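Local coordinates for uncharacterized protein (Vibrio parahaemolyticus, PDB 1ZBP) that is of unknown function but belongs to the ImpE family, members of which are associated with bacterial type VI secretion gene clusters, at residues A89-L94 with N164-P169; V105-S110 with E121-I126; Q114-V119 with Q228-E233; R146-R151 with L240-V245. All blocks are in the same frame, centred on the assembly; numbering follows the deposited sequence.

Contact 1 (A89-L94 with N164-P169); sequences ATAKVL and NYFLVP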
# COMPACT_ATOMS: atom_id res chain seq x y z
N ALA A 89 -1.93 14.77 -2.67
CA ALA A 89 -0.75 14.60 -1.82
C ALA A 89 0.08 13.43 -2.33
O ALA A 89 0.83 12.81 -1.57
CB ALA A 89 -1.19 14.34 -0.39
N THR A 90 -0.04 13.14 -3.62
CA THR A 90 0.68 12.02 -4.22
C THR A 90 1.48 12.43 -5.47
O THR A 90 1.10 13.34 -6.20
CB THR A 90 -0.31 10.92 -4.62
OG1 THR A 90 0.40 9.72 -4.96
CG2 THR A 90 -1.11 11.35 -5.84
N ALA A 91 2.59 11.74 -5.70
CA ALA A 91 3.42 12.01 -6.86
C ALA A 91 3.27 10.86 -7.84
O ALA A 91 4.04 9.90 -7.81
CB ALA A 91 4.88 12.15 -6.44
N LYS A 92 2.27 10.93 -8.71
CA LYS A 92 2.06 9.87 -9.67
C LYS A 92 2.81 10.05 -10.98
O LYS A 92 2.67 11.06 -11.66
CB LYS A 92 0.58 9.71 -9.96
CG LYS A 92 -0.12 10.99 -10.26
CD LYS A 92 -1.56 10.70 -10.47
CE LYS A 92 -1.75 9.75 -11.64
NZ LYS A 92 -3.20 9.46 -11.87
N VAL A 93 3.59 9.03 -11.32
CA VAL A 93 4.41 9.00 -12.52
C VAL A 93 3.60 8.37 -13.64
O VAL A 93 4.10 7.52 -14.37
CB VAL A 93 5.67 8.15 -12.31
CG1 VAL A 93 6.66 8.38 -13.45
CG2 VAL A 93 6.30 8.48 -10.97
N LEU A 94 2.34 8.78 -13.76
CA LEU A 94 1.48 8.22 -14.80
C LEU A 94 2.06 8.55 -16.18
O LEU A 94 2.00 7.73 -17.11
CB LEU A 94 0.06 8.77 -14.67
CG LEU A 94 -0.38 9.86 -15.65
CD1 LEU A 94 -0.86 9.19 -16.95
CD2 LEU A 94 -1.48 10.70 -15.03
N ASN A 164 7.85 9.73 0.17
CA ASN A 164 6.83 10.18 -0.78
C ASN A 164 5.96 9.00 -1.23
O ASN A 164 6.45 7.88 -1.44
CB ASN A 164 7.48 10.81 -2.00
CG ASN A 164 8.07 12.18 -1.71
OD1 ASN A 164 9.24 12.43 -2.00
ND2 ASN A 164 7.26 13.08 -1.14
N TYR A 165 4.66 9.26 -1.37
CA TYR A 165 3.67 8.29 -1.83
C TYR A 165 3.57 8.37 -3.36
O TYR A 165 3.23 9.42 -3.91
CB TYR A 165 2.31 8.61 -1.19
CG TYR A 165 1.11 7.92 -1.80
CD1 TYR A 165 1.09 6.53 -1.98
CD2 TYR A 165 -0.02 8.65 -2.18
CE1 TYR A 165 -0.04 5.88 -2.53
CE2 TYR A 165 -1.14 8.02 -2.73
CZ TYR A 165 -1.14 6.64 -2.90
OH TYR A 165 -2.24 6.03 -3.46
N PHE A 166 3.88 7.26 -4.03
CA PHE A 166 3.83 7.20 -5.49
C PHE A 166 2.72 6.30 -6.05
O PHE A 166 2.42 5.25 -5.50
CB PHE A 166 5.16 6.69 -6.06
CG PHE A 166 6.24 7.74 -6.16
CD1 PHE A 166 6.88 8.21 -5.01
CD2 PHE A 166 6.63 8.23 -7.41
CE1 PHE A 166 7.92 9.16 -5.11
CE2 PHE A 166 7.66 9.17 -7.53
CZ PHE A 166 8.31 9.64 -6.37
N LEU A 167 2.14 6.74 -7.16
CA LEU A 167 1.11 6.00 -7.88
C LEU A 167 1.73 5.77 -9.25
O LEU A 167 1.92 6.72 -10.03
CB LEU A 167 -0.18 6.82 -8.01
CG LEU A 167 -1.21 6.53 -6.91
CD1 LEU A 167 -2.38 7.50 -7.03
CD2 LEU A 167 -1.70 5.09 -7.03
N VAL A 168 2.06 4.52 -9.53
CA VAL A 168 2.73 4.18 -10.76
C VAL A 168 1.95 3.21 -11.62
O VAL A 168 1.54 2.14 -11.16
CB VAL A 168 4.12 3.59 -10.45
CG1 VAL A 168 4.80 3.15 -11.72
CG2 VAL A 168 4.96 4.65 -9.73
N PRO A 169 1.70 3.59 -12.88
CA PRO A 169 0.96 2.79 -13.86
C PRO A 169 1.60 1.42 -13.98
O PRO A 169 2.81 1.33 -14.16
CB PRO A 169 1.12 3.60 -15.15
CG PRO A 169 1.16 4.99 -14.66
CD PRO A 169 2.08 4.90 -13.45
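Phe166 turns one ring face to Ala91 CB and its edge to Val93, where the short strand 91-92 runs parallel to strand 165-169 at one edge of a small mixed sheet. Its CB faces the carbonyl of Ala91, and CG lies closer to that oxygen. CD2 approaches Ala91 O to 3.1 Å and also meets Val93 CG2, at 3.6 Å and near the ring plane. CE2, further out, still touches this methyl group. CG is anti to the carbonyl carbon (chi1 -81°), and the ring is turned so that Ala91 CB sits 4.2 Å from its centroid, a CH-pi contact over the centre of one face.

Polar contacts between the strands concentrate at the start of the pairing. Tyr165 O takes two donors: Ala91 N at 3.0 Å in a nearly straight bond (173°), and Thr90 OG1 at 3.0 Å from above the carbonyl plane. With OG1 anti to the backbone N (chi1 -168°), the same hydroxyl oxygen also comes 3.0 Å from Tyr165 CD2. Further along, Val93 N gives Leu167 O only a weak bond, and Val93 is the centre of an inverse gamma turn. Beyond it, Pro169 CG packs 3.2 Å from Leu94 CA.

Strand 165-169 is held on its other edge by strand 155-159, where Glu157 binds the Tyr165 hydroxyl. Phe84 of helix 65-84 packs on Thr90 and Leu167, and Ala80 and Arg81 on Tyr165, while helix 98-113 packs on Lys92 and Leu94.

Contact 2 (V105-S110 with E121-I126); sequences VSFNLS and ELALQI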
# COMPACT_ATOMS: atom_id res chain seq x y z
N VAL A 105 -7.62 12.30 -8.86
CA VAL A 105 -7.90 13.09 -7.67
C VAL A 105 -9.40 13.42 -7.59
O VAL A 105 -9.98 13.37 -6.51
CB VAL A 105 -7.07 14.40 -7.66
CG1 VAL A 105 -5.58 14.09 -7.70
CG2 VAL A 105 -7.45 15.27 -8.84
N SER A 106 -10.03 13.73 -8.72
CA SER A 106 -11.46 14.04 -8.76
C SER A 106 -12.29 12.82 -8.37
O SER A 106 -13.41 12.96 -7.86
CB SER A 106 -11.90 14.54 -10.15
OG SER A 106 -11.44 15.86 -10.42
N PHE A 107 -11.74 11.63 -8.63
CA PHE A 107 -12.40 10.36 -8.30
C PHE A 107 -12.58 10.31 -6.78
O PHE A 107 -13.68 10.02 -6.29
CB PHE A 107 -11.56 9.16 -8.78
CG PHE A 107 -12.14 7.81 -8.42
CD1 PHE A 107 -12.07 7.32 -7.11
CD2 PHE A 107 -12.76 7.02 -9.38
CE1 PHE A 107 -12.60 6.07 -6.77
CE2 PHE A 107 -13.29 5.77 -9.05
CZ PHE A 107 -13.22 5.30 -7.74
N ASN A 108 -11.52 10.60 -6.03
CA ASN A 108 -11.61 10.60 -4.57
C ASN A 108 -12.43 11.77 -4.06
O ASN A 108 -13.18 11.64 -3.10
CB ASN A 108 -10.22 10.61 -3.94
CG ASN A 108 -9.50 9.29 -4.10
OD1 ASN A 108 -9.97 8.25 -3.62
ND2 ASN A 108 -8.35 9.32 -4.75
N LEU A 109 -12.28 12.93 -4.71
CA LEU A 109 -13.03 14.12 -4.31
C LEU A 109 -14.53 13.85 -4.42
O LEU A 109 -15.32 14.39 -3.64
CB LEU A 109 -12.64 15.32 -5.18
CG LEU A 109 -11.39 16.05 -4.72
CD1 LEU A 109 -10.95 17.09 -5.75
CD2 LEU A 109 -11.68 16.71 -3.38
N SER A 110 -14.92 13.02 -5.38
CA SER A 110 -16.32 12.66 -5.57
C SER A 110 -16.73 11.55 -4.60
O SER A 110 -17.88 11.48 -4.19
CB SER A 110 -16.58 12.19 -7.00
OG SER A 110 -16.49 13.25 -7.94
N GLU A 121 -18.56 7.66 -13.68
CA GLU A 121 -18.10 8.19 -14.96
C GLU A 121 -16.58 8.25 -15.02
O GLU A 121 -15.98 7.93 -16.04
CB GLU A 121 -18.68 9.59 -15.20
CG GLU A 121 -20.13 9.61 -15.66
CD GLU A 121 -20.27 9.42 -17.17
OE1 GLU A 121 -19.90 8.33 -17.67
OE2 GLU A 121 -20.76 10.36 -17.84
N LEU A 122 -15.97 8.68 -13.92
CA LEU A 122 -14.52 8.80 -13.84
C LEU A 122 -13.85 7.44 -13.88
O LEU A 122 -12.82 7.27 -14.52
CB LEU A 122 -14.12 9.53 -12.55
CG LEU A 122 -14.37 11.03 -12.60
CD1 LEU A 122 -14.20 11.63 -11.21
CD2 LEU A 122 -13.41 11.66 -13.59
N ALA A 123 -14.45 6.46 -13.21
CA ALA A 123 -13.90 5.12 -13.19
C ALA A 123 -13.80 4.58 -14.61
O ALA A 123 -12.74 4.09 -15.03
CB ALA A 123 -14.76 4.21 -12.33
N LEU A 124 -14.89 4.67 -15.37
CA LEU A 124 -14.92 4.18 -16.75
C LEU A 124 -13.93 4.90 -17.66
O LEU A 124 -13.30 4.27 -18.51
CB LEU A 124 -16.34 4.31 -17.32
CG LEU A 124 -17.41 3.41 -16.67
CD1 LEU A 124 -18.80 3.92 -17.02
CD2 LEU A 124 -17.22 1.97 -17.13
N GLN A 125 -13.79 6.22 -17.47
CA GLN A 125 -12.86 7.02 -18.28
C GLN A 125 -11.41 6.60 -18.02
O GLN A 125 -10.62 6.43 -18.96
CB GLN A 125 -13.04 8.52 -17.97
CG GLN A 125 -14.43 9.08 -18.30
CD GLN A 125 -14.57 10.58 -18.03
OE1 GLN A 125 -14.40 11.04 -16.90
NE2 GLN A 125 -14.90 11.34 -19.07
N ILE A 126 -11.06 6.43 -16.75
CA ILE A 126 -9.72 6.02 -16.35
C ILE A 126 -9.41 4.64 -16.94
O ILE A 126 -8.34 4.43 -17.51
CB ILE A 126 -9.61 6.01 -14.80
CG1 ILE A 126 -9.80 7.44 -14.28
CG2 ILE A 126 -8.26 5.47 -14.35
CD1 ILE A 126 -10.05 7.54 -12.80
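Phe107 and Leu122 hold the nearest CA atoms, 6.1 Å apart, of segments 105-110 and 121-126, whose axes pass 9.8 Å apart and run nearly antiparallel at 159°. The segments belong to helices 98-113 and 116-129, joined by a tight turn into an antiparallel helical hairpin. The second lies within a predicted coiled coil.

Leu122 is directed toward helix 98-113 at its CB, and its CD1 methyl reaches past the side chains to the backbone, resting 3.6 Å from both Ser106 C and Phe107 N, with Ser106 CB a little further off. Phe107 leaves its helix to the side. With CG anti to the backbone N (chi1 177°), the ring lies alongside the interface and offers its CD2/CE2 edge, with Ala123 CB 3.9 Å from Phe107 CE2, near the ring plane. Leu122 CB and Ile126 CD1 make looser contacts with Phe107 CD2. The interface is apolar, and Val234 from the loop ahead of strand 235-239 packs on both Phe107 and Ala123.

At the border of this apolar patch, Ser110 OG bonds back within helix 98-113. Ser106 O accepts from Ser110 N and, on the opposite face of its carbonyl plane, from Ser110 OG at 3.1 Å.

Contact 3 (Q114-V119 with Q228-E233); sequences QDYEQV and QIADKE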
# COMPACT_ATOMS: atom_id res chain seq x y z
N GLN A 114 -19.75 12.21 -2.13
CA GLN A 114 -20.82 11.27 -2.39
C GLN A 114 -21.48 11.38 -3.76
O GLN A 114 -22.56 10.83 -3.97
CB GLN A 114 -21.88 11.38 -1.29
CG GLN A 114 -21.40 10.96 0.09
CD GLN A 114 -22.53 10.43 0.96
OE1 GLN A 114 -22.36 10.21 2.17
NE2 GLN A 114 -23.69 10.20 0.36
N ASP A 115 -20.85 12.07 -4.70
CA ASP A 115 -21.41 12.18 -6.04
C ASP A 115 -21.01 10.92 -6.80
O ASP A 115 -20.13 10.94 -7.65
CB ASP A 115 -20.89 13.43 -6.75
CG ASP A 115 -21.41 13.56 -8.18
OD1 ASP A 115 -22.60 13.26 -8.41
OD2 ASP A 115 -20.63 13.98 -9.07
N TYR A 116 -21.68 9.81 -6.47
CA TYR A 116 -21.41 8.52 -7.08
C TYR A 116 -21.74 8.47 -8.56
O TYR A 116 -21.59 7.43 -9.20
CB TYR A 116 -22.19 7.42 -6.35
CG TYR A 116 -22.02 7.44 -4.85
CD1 TYR A 116 -20.76 7.65 -4.28
CD2 TYR A 116 -23.11 7.27 -4.00
CE1 TYR A 116 -20.59 7.68 -2.90
CE2 TYR A 116 -22.95 7.30 -2.61
CZ TYR A 116 -21.68 7.50 -2.07
OH TYR A 116 -21.51 7.55 -0.70
N GLU A 117 -22.20 9.58 -9.12
CA GLU A 117 -22.53 9.62 -10.53
C GLU A 117 -21.27 10.00 -11.30
O GLU A 117 -21.07 9.57 -12.44
CB GLU A 117 -23.64 10.65 -10.80
CG GLU A 117 -24.33 10.48 -12.16
CD GLU A 117 -25.08 9.16 -12.28
OE1 GLU A 117 -24.43 8.09 -12.28
OE2 GLU A 117 -26.33 9.19 -12.38
N GLN A 118 -20.42 10.79 -10.66
CA GLN A 118 -19.17 11.22 -11.28
C GLN A 118 -18.09 10.14 -11.07
O GLN A 118 -17.20 9.97 -11.90
CB GLN A 118 -18.71 12.55 -10.67
CG GLN A 118 -17.56 13.21 -11.41
CD GLN A 118 -17.03 14.45 -10.70
OE1 GLN A 118 -16.01 15.02 -11.08
NE2 GLN A 118 -17.74 14.87 -9.65
N VAL A 119 -18.19 9.40 -9.96
CA VAL A 119 -17.24 8.33 -9.68
C VAL A 119 -17.44 7.22 -10.70
O VAL A 119 -16.47 6.61 -11.17
CB VAL A 119 -17.42 7.75 -8.24
CG1 VAL A 119 -17.43 8.87 -7.22
CG2 VAL A 119 -18.70 6.94 -8.16
N GLN A 228 -19.41 -2.48 -2.55
CA GLN A 228 -19.85 -1.78 -3.74
C GLN A 228 -20.26 -0.37 -3.33
O GLN A 228 -20.89 -0.17 -2.29
CB GLN A 228 -21.04 -2.52 -4.37
CG GLN A 228 -21.66 -1.78 -5.55
CD GLN A 228 -22.83 -2.55 -6.15
OE1 GLN A 228 -23.62 -3.17 -5.43
NE2 GLN A 228 -22.97 -2.47 -7.46
N ILE A 229 -19.89 0.61 -4.15
CA ILE A 229 -20.21 2.01 -3.87
C ILE A 229 -21.70 2.21 -3.64
O ILE A 229 -22.19 2.13 -2.51
CB ILE A 229 -19.74 2.92 -5.03
CG1 ILE A 229 -18.25 2.69 -5.30
CG2 ILE A 229 -19.98 4.39 -4.69
CD1 ILE A 229 -17.37 2.77 -4.07
N ALA A 230 -22.43 2.47 -4.72
CA ALA A 230 -23.88 2.66 -4.63
C ALA A 230 -24.52 1.53 -5.41
O ALA A 230 -24.65 0.41 -4.91
CB ALA A 230 -24.27 4.01 -5.24
N ASP A 231 -24.91 1.85 -6.64
CA ASP A 231 -25.53 0.88 -7.53
C ASP A 231 -24.71 0.77 -8.81
O ASP A 231 -25.13 0.11 -9.76
CB ASP A 231 -26.97 1.30 -7.85
CG ASP A 231 -27.12 2.81 -8.04
OD1 ASP A 231 -26.19 3.44 -8.57
OD2 ASP A 231 -28.18 3.35 -7.66
N LYS A 232 -23.55 1.43 -8.82
CA LYS A 232 -22.68 1.39 -9.99
C LYS A 232 -21.82 0.14 -9.99
O LYS A 232 -21.97 -0.73 -9.13
CB LYS A 232 -21.78 2.62 -10.04
CG LYS A 232 -22.50 3.94 -10.19
CD LYS A 232 -23.15 4.37 -8.90
CE LYS A 232 -23.93 5.66 -9.11
NZ LYS A 232 -24.99 5.48 -10.16
N GLU A 233 -20.91 0.06 -10.95
CA GLU A 233 -19.98 -1.07 -11.05
C GLU A 233 -18.62 -0.70 -10.45
O GLU A 233 -17.59 -1.20 -10.87
CB GLU A 233 -19.82 -1.52 -12.51
CG GLU A 233 -19.57 -0.40 -13.54
CD GLU A 233 -18.23 0.30 -13.38
OE1 GLU A 233 -17.18 -0.38 -13.48
OE2 GLU A 233 -18.22 1.53 -13.17
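Lys232 NZ is held between two carboxylates, Asp231 OD1 at 2.9 Å within its own loop and Glu117 OE1 across the contact at 3.4 Å. The first meets it nearly along the C-O axis, whereas the second is a weak bond. Together the three residues form a salt-bridge network that ties the loop of a beta-hairpin, between strands 224-228 and 235-239, to the start of helix 116-129.

The lysine chain is bent twice on its way. The turn at chi2 (76°) carries CD to 3.4 Å from Tyr116 O, and CE comes closer still to this oxygen while touching Tyr116 CB. The second bend, at chi4, directs NZ to the acids. Glu117 leaves its CA away from the loop and bends back, its side chain crossing that of Lys232 at about a right angle.

Beside this polar cluster, Tyr116 brings its ring to the loop. Ile229 CG2 packs over one face in a CH-pi contact, 3.8 Å from the ring centroid, and lies 3.4 Å from Tyr116 CD1. Ala230 CB approaches obliquely, 3.7 Å from Tyr116 CD2, from the same side of the ring plane as Ile229 CG2. Ile229 also touches Leu236 of the hairpin and Met111 of helix 98-113. On the face of the tyrosine ring opposite Ile229, Gln114 O lies 3.4 Å above the plane, over its centre.

Contact 4 (R146-R151 with L240-V245); sequences RDIDDR and LKCWLV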
# COMPACT_ATOMS: atom_id res chain seq x y z
N ARG A 146 -4.09 -6.03 -13.82
CA ARG A 146 -4.69 -4.85 -13.23
C ARG A 146 -5.20 -5.16 -11.83
O ARG A 146 -5.52 -6.31 -11.53
CB ARG A 146 -5.83 -4.40 -14.14
CG ARG A 146 -6.26 -2.99 -13.90
CD ARG A 146 -7.54 -2.95 -13.09
NE ARG A 146 -8.64 -3.65 -13.73
CZ ARG A 146 -9.91 -3.32 -13.55
NH1 ARG A 146 -10.22 -2.31 -12.74
NH2 ARG A 146 -10.87 -4.01 -14.17
N ASP A 147 -5.26 -4.16 -10.95
CA ASP A 147 -5.77 -4.39 -9.59
C ASP A 147 -7.30 -4.50 -9.69
O ASP A 147 -7.93 -3.76 -10.44
CB ASP A 147 -5.39 -3.23 -8.67
CG ASP A 147 -5.61 -3.54 -7.20
OD1 ASP A 147 -6.72 -3.98 -6.83
OD2 ASP A 147 -4.67 -3.33 -6.40
N ILE A 148 -7.90 -5.43 -8.94
CA ILE A 148 -9.36 -5.60 -8.99
C ILE A 148 -10.07 -4.33 -8.52
O ILE A 148 -11.09 -3.93 -9.09
CB ILE A 148 -9.81 -6.83 -8.15
CG1 ILE A 148 -9.34 -8.12 -8.82
CG2 ILE A 148 -11.35 -6.84 -8.00
CD1 ILE A 148 -9.63 -9.39 -8.01
N ASP A 149 -9.52 -3.72 -7.47
CA ASP A 149 -10.00 -2.47 -6.88
C ASP A 149 -10.23 -1.45 -8.01
O ASP A 149 -9.41 -1.35 -8.92
CB ASP A 149 -8.92 -1.94 -5.94
CG ASP A 149 -9.38 -0.75 -5.12
OD1 ASP A 149 -10.03 -0.95 -4.08
OD2 ASP A 149 -9.09 0.39 -5.53
N ASP A 150 -11.32 -0.68 -7.95
CA ASP A 150 -11.60 0.31 -9.00
C ASP A 150 -10.91 1.66 -8.79
O ASP A 150 -10.87 2.48 -9.70
CB ASP A 150 -13.10 0.53 -9.14
CG ASP A 150 -13.76 -0.58 -9.91
OD1 ASP A 150 -14.91 -0.92 -9.58
OD2 ASP A 150 -13.12 -1.11 -10.86
N ARG A 151 -10.39 1.88 -7.59
CA ARG A 151 -9.69 3.12 -7.29
C ARG A 151 -8.26 3.02 -7.85
O ARG A 151 -7.78 3.92 -8.55
CB ARG A 151 -9.65 3.36 -5.77
CG ARG A 151 -8.50 4.24 -5.29
CD ARG A 151 -8.97 5.63 -4.93
NE ARG A 151 -10.04 5.57 -3.94
CZ ARG A 151 -9.89 5.03 -2.74
NH1 ARG A 151 -8.72 4.52 -2.39
NH2 ARG A 151 -10.92 4.96 -1.90
N LEU A 240 -6.23 -7.52 2.16
CA LEU A 240 -5.21 -7.96 1.20
C LEU A 240 -5.57 -7.69 -0.27
O LEU A 240 -6.65 -8.02 -0.71
CB LEU A 240 -4.96 -9.46 1.42
CG LEU A 240 -3.77 -10.07 0.68
CD1 LEU A 240 -2.47 -9.49 1.27
CD2 LEU A 240 -3.79 -11.59 0.80
N LYS A 241 -4.66 -7.10 -1.03
CA LYS A 241 -4.95 -6.82 -2.43
C LYS A 241 -5.06 -8.12 -3.23
O LYS A 241 -4.41 -9.12 -2.91
CB LYS A 241 -3.88 -5.90 -3.02
CG LYS A 241 -3.80 -4.52 -2.34
CD LYS A 241 -2.82 -3.56 -3.03
CE LYS A 241 -2.78 -2.19 -2.32
NZ LYS A 241 -1.86 -1.22 -3.00
N CYS A 242 -5.88 -8.10 -4.28
CA CYS A 242 -6.10 -9.27 -5.13
C CYS A 242 -6.04 -8.60 -6.51
O CYS A 242 -6.66 -7.56 -6.70
CB CYS A 242 -7.51 -9.89 -4.84
SG CYS A 242 -7.76 -11.76 -4.95
N TRP A 243 -5.28 -9.16 -7.44
CA TRP A 243 -5.11 -8.61 -8.79
C TRP A 243 -5.71 -9.53 -9.84
O TRP A 243 -5.76 -10.75 -9.67
CB TRP A 243 -3.61 -8.41 -9.13
CG TRP A 243 -2.95 -7.21 -8.51
CD1 TRP A 243 -3.49 -6.35 -7.60
CD2 TRP A 243 -1.60 -6.74 -8.75
NE1 TRP A 243 -2.57 -5.38 -7.25
CE2 TRP A 243 -1.41 -5.59 -7.95
CE3 TRP A 243 -0.55 -7.18 -9.57
CZ2 TRP A 243 -0.21 -4.88 -7.93
CZ3 TRP A 243 0.66 -6.46 -9.55
CH2 TRP A 243 0.81 -5.33 -8.74
N LEU A 244 -6.15 -8.93 -10.93
CA LEU A 244 -6.71 -9.68 -12.04
C LEU A 244 -5.55 -9.88 -13.02
O LEU A 244 -5.08 -8.93 -13.63
CB LEU A 244 -7.81 -8.86 -12.70
CG LEU A 244 -8.60 -9.53 -13.83
CD1 LEU A 244 -9.33 -10.78 -13.28
CD2 LEU A 244 -9.61 -8.53 -14.40
N VAL A 245 -5.06 -11.12 -13.14
CA VAL A 245 -3.96 -11.41 -14.06
C VAL A 245 -4.50 -12.31 -15.14
O VAL A 245 -4.77 -13.49 -14.91
CB VAL A 245 -2.77 -12.13 -13.37
CG1 VAL A 245 -2.00 -11.18 -12.49
CG2 VAL A 245 -3.27 -13.28 -12.54
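Arg146 and Leu244 pair through both of their backbone groups: Arg146 N donates to Leu244 O at 3.1 Å, and Leu244 N returns a bond to Arg146 O at 2.8 Å. One residue on, Asp147 is paired with Trp243 in a non-hydrogen-bonded position, their CA atoms 4.3 Å apart. Here the side chains take over. Asp147 CG is anti to the backbone N (chi1 -167°), and the two side chains cross at about a right angle, with the carboxylate and indole planes 57° apart and Asp147 OD2 3.1 Å from Trp243 NE1 in a weak, bent bond (127°).

Past Asp147 the chain leaves the strand, with a last weak bond from Ile148 N to Cys242 O. Ile148 folds its side chain back over the neighbouring strand, CD1 against Cys242 CB at 3.8 Å and CG1 against Leu244 CB at 4.2 Å. Strands 140-147 and 242-245 are adjacent members of the large antiparallel sheet of this ImpE-family protein, and strand 248-251 continues the sheet beyond Trp243.

A second shell fixes the aspartate. Its OD1 accepts from Asp149 N at 2.9 Å, closing an Asx turn as the chain departs, and also from the hydroxyl of Tyr210. Trp226 packs on both Ile148 and Cys242. Lys241 brings its CD near Asp147 OD2, but its extended chain carries NZ on to a salt bridge with Glu157.

In the fold
Contacts 1 and 4 are partly buried strand pairings, each with its centre about 12 Å from that of the chain: contact 1 is parallel and weakly bonded, contact 4 antiparallel with a regular two-way backbone pair. Glu157 connects their surroundings, binding Tyr165 of contact 1 and Lys241 of contact 4. Contacts 2 and 3 lie further out, with centres about 10 Å apart, and share helix 116-129. Contact 2 is buried and apolar; contact 3, at the surface, adds salt bridges to an aromatic patch. Phe107 of contact 2 also touches Arg151 of contact 4, so the helical hairpin rests against the chain leaving strand 140-147.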